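Local coordinates for Beta/gamma crystallin domain-containing protein 1 (PDB 3CW3), which may act as a suppressor of malignant melanoma, possibly through the cytoskeleton, this fragment being one of its Greek-key beta/gamma-crystallin domains, at residues Lys2-Ser7 / Glu13-Val18. Numbering follows the deposited sequence.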
loop_
_atom_site.group_PDB
_atom_site.type_symbol
_atom_site.label_atom_id
_atom_site.label_comp_id
_atom_site.label_asym_id
_atom_site.label_seq_id
_atom_site.Cartn_x
_atom_site.Cartn_y
_atom_site.Cartn_z
ATOM N N LYS A 2 -12.052 -5.060 5.320
ATOM C CA LYS A 2 -11.507 -5.759 4.168
ATOM C C LYS A 2 -10.865 -4.770 3.204
ATOM O O LYS A 2 -11.467 -3.756 2.850
ATOM C CB LYS A 2 -12.598 -6.541 3.418
ATOM C CG LYS A 2 -12.069 -7.220 2.149
ATOM C CD LYS A 2 -13.039 -8.237 1.543
ATOM C CE LYS A 2 -14.153 -7.576 0.747
ATOM N NZ LYS A 2 -15.059 -8.588 0.117
ATOM N N VAL A 3 -9.634 -5.058 2.801
ATOM C CA VAL A 3 -8.938 -4.214 1.837
ATOM C C VAL A 3 -8.406 -5.150 0.760
ATOM O O VAL A 3 -7.835 -6.198 1.068
ATOM C CB VAL A 3 -7.763 -3.413 2.482
ATOM C CG1 VAL A 3 -6.763 -4.346 3.140
ATOM C CG2 VAL A 3 -7.069 -2.575 1.415
ATOM N N VAL A 4 -8.638 -4.801 -0.501
ATOM C CA VAL A 4 -8.166 -5.632 -1.598
ATOM C C VAL A 4 -7.133 -4.855 -2.388
ATOM O O VAL A 4 -7.239 -3.633 -2.543
ATOM C CB VAL A 4 -9.324 -6.072 -2.542
ATOM C CG1 VAL A 4 -10.403 -6.789 -1.738
ATOM C CG2 VAL A 4 -9.906 -4.873 -3.269
ATOM N N ILE A 5 -6.130 -5.572 -2.879
ATOM C CA ILE A 5 -5.056 -4.962 -3.636
ATOM C C ILE A 5 -4.945 -5.557 -5.030
ATOM O O ILE A 5 -4.720 -6.761 -5.188
ATOM C CB ILE A 5 -3.702 -5.154 -2.911
ATOM C CG1 ILE A 5 -3.764 -4.513 -1.522
ATOM C CG2 ILE A 5 -2.568 -4.571 -3.745
ATOM C CD1 ILE A 5 -2.549 -4.777 -0.661
ATOM N N TYR A 6 -5.121 -4.713 -6.039
ATOM C CA TYR A 6 -4.986 -5.157 -7.418
ATOM C C TYR A 6 -3.546 -4.869 -7.813
ATOM O O TYR A 6 -3.159 -3.715 -7.999
ATOM C CB TYR A 6 -5.942 -4.400 -8.334
ATOM C CG TYR A 6 -7.393 -4.640 -8.005
ATOM C CD1 TYR A 6 -8.103 -3.757 -7.190
ATOM C CD2 TYR A 6 -8.053 -5.768 -8.485
ATOM C CE1 TYR A 6 -9.439 -3.994 -6.866
ATOM C CE2 TYR A 6 -9.383 -6.015 -8.165
ATOM C CZ TYR A 6 -10.068 -5.128 -7.358
ATOM O OH TYR A 6 -11.384 -5.379 -7.042
ATOM N N SER A 7 -2.754 -5.930 -7.914
ATOM C CA SER A 7 -1.342 -5.830 -8.264
ATOM C C SER A 7 -1.142 -5.322 -9.684
ATOM O O SER A 7 -0.301 -4.460 -9.936
ATOM C CB SER A 7 -0.680 -7.201 -8.122
ATOM O OG SER A 7 -1.061 -7.818 -6.901
ATOM N N GLU A 13 -9.719 -7.611 -12.399
ATOM C CA GLU A 13 -8.600 -8.546 -12.407
ATOM C C GLU A 13 -8.330 -9.170 -11.046
ATOM O O GLU A 13 -9.084 -8.967 -10.091
ATOM C CB GLU A 13 -7.330 -7.853 -12.903
ATOM C CG GLU A 13 -7.159 -7.877 -14.404
ATOM C CD GLU A 13 -5.915 -7.143 -14.848
ATOM O OE1 GLU A 13 -5.854 -5.914 -14.636
ATOM O OE2 GLU A 13 -5.000 -7.791 -15.403
ATOM N N LYS A 14 -7.244 -9.937 -10.973
ATOM C CA LYS A 14 -6.846 -10.607 -9.741
ATOM C C LYS A 14 -6.431 -9.607 -8.678
ATOM O O LYS A 14 -5.962 -8.508 -8.981
ATOM C CB LYS A 14 -5.669 -11.554 -9.990
ATOM C CG LYS A 14 -5.990 -12.820 -10.764
ATOM C CD LYS A 14 -4.766 -13.733 -10.793
ATOM C CE LYS A 14 -5.035 -15.027 -11.553
ATOM N NZ LYS A 14 -3.873 -15.963 -11.498
ATOM N N CYS A 15 -6.600 -9.998 -7.424
ATOM C CA CYS A 15 -6.211 -9.142 -6.325
ATOM C C CYS A 15 -5.947 -9.953 -5.073
ATOM O O CYS A 15 -6.371 -11.108 -4.950
ATOM C CB CYS A 15 -7.292 -8.096 -6.043
ATOM S SG CYS A 15 -8.863 -8.748 -5.476
ATOM N N ILE A 16 -5.208 -9.342 -4.161
ATOM C CA ILE A 16 -4.892 -9.961 -2.894
ATOM C C ILE A 16 -5.970 -9.428 -1.965
ATOM O O ILE A 16 -6.096 -8.213 -1.794
ATOM C CB ILE A 16 -3.504 -9.519 -2.398
ATOM C CG1 ILE A 16 -2.439 -9.942 -3.415
ATOM C CG2 ILE A 16 -3.224 -10.123 -1.036
ATOM C CD1 ILE A 16 -1.075 -9.319 -3.184
ATOM N N GLU A 17 -6.766 -10.331 -1.400
ATOM C CA GLU A 17 -7.840 -9.940 -0.495
ATOM C C GLU A 17 -7.361 -10.060 0.943
ATOM O O GLU A 17 -7.078 -11.160 1.422
ATOM C CB GLU A 17 -9.072 -10.821 -0.734
ATOM C CG GLU A 17 -9.735 -10.561 -2.081
ATOM C CD GLU A 17 -10.963 -11.423 -2.319
ATOM O OE1 GLU A 17 -11.680 -11.729 -1.343
ATOM O OE2 GLU A 17 -11.223 -11.779 -3.486
ATOM N N VAL A 18 -7.258 -8.922 1.626
ATOM C CA VAL A 18 -6.782 -8.903 3.008
ATOM C C VAL A 18 -7.911 -8.730 4.022
ATOM O O VAL A 18 -8.617 -7.720 4.016
ATOM C CB VAL A 18 -5.747 -7.775 3.209
ATOM C CG1 VAL A 18 -5.157 -7.844 4.618
ATOM C CG2 VAL A 18 -4.645 -7.891 2.153
#
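Tyr-6 has its CG anti to the carbonyl carbon (chi1 -63°), while the sulfur of Cys-15 sits between its own backbone N and carbonyl carbon (chi1 65°), and these two settings bring ring and thiol together on one face of the hairpin. Cys-15 CB lies over the ring face, 3.9 Å from the Tyr-6 centroid, as a CH-pi contact; SG follows obliquely as a sulfur-aromatic contact and also lies 4.0 Å from Val-4 CB. Glu-13 O meets the same ring in plane, 3.5 Å from Tyr-6 CE2. Farther along this face Val-4 CG1 packs on Glu-17 CG, the two side chains running side by side, with Lys-2 NZ 4.8 Å from Glu-17 OE1, too far for a salt bridge. Backbone bonds join the strands in two antiparallel hydrogen-bonded pairs, Val-3 with Val-18 and Ile-5 with Ile-16; the bond from Val-18 N to Val-3 O is 2.8 Å long. These pairs turn their side chains to the face opposite Val-4 and Glu-17, where Val-3 CG1 reaches Val-18 CB at 3.6 Å. Both valines touch Trp-43 of strand 42-46, in the domain's other sheet, while Ile-16 meets Trp-28 and Leu-30. Strands 2-6 and 16-18 are the hairpin of the first Greek-key motif; 2-6 also pairs with 33-40, and 16-18 is an outermost strand of the four-stranded sheet within the chain, the other being 61-66 from the second motif.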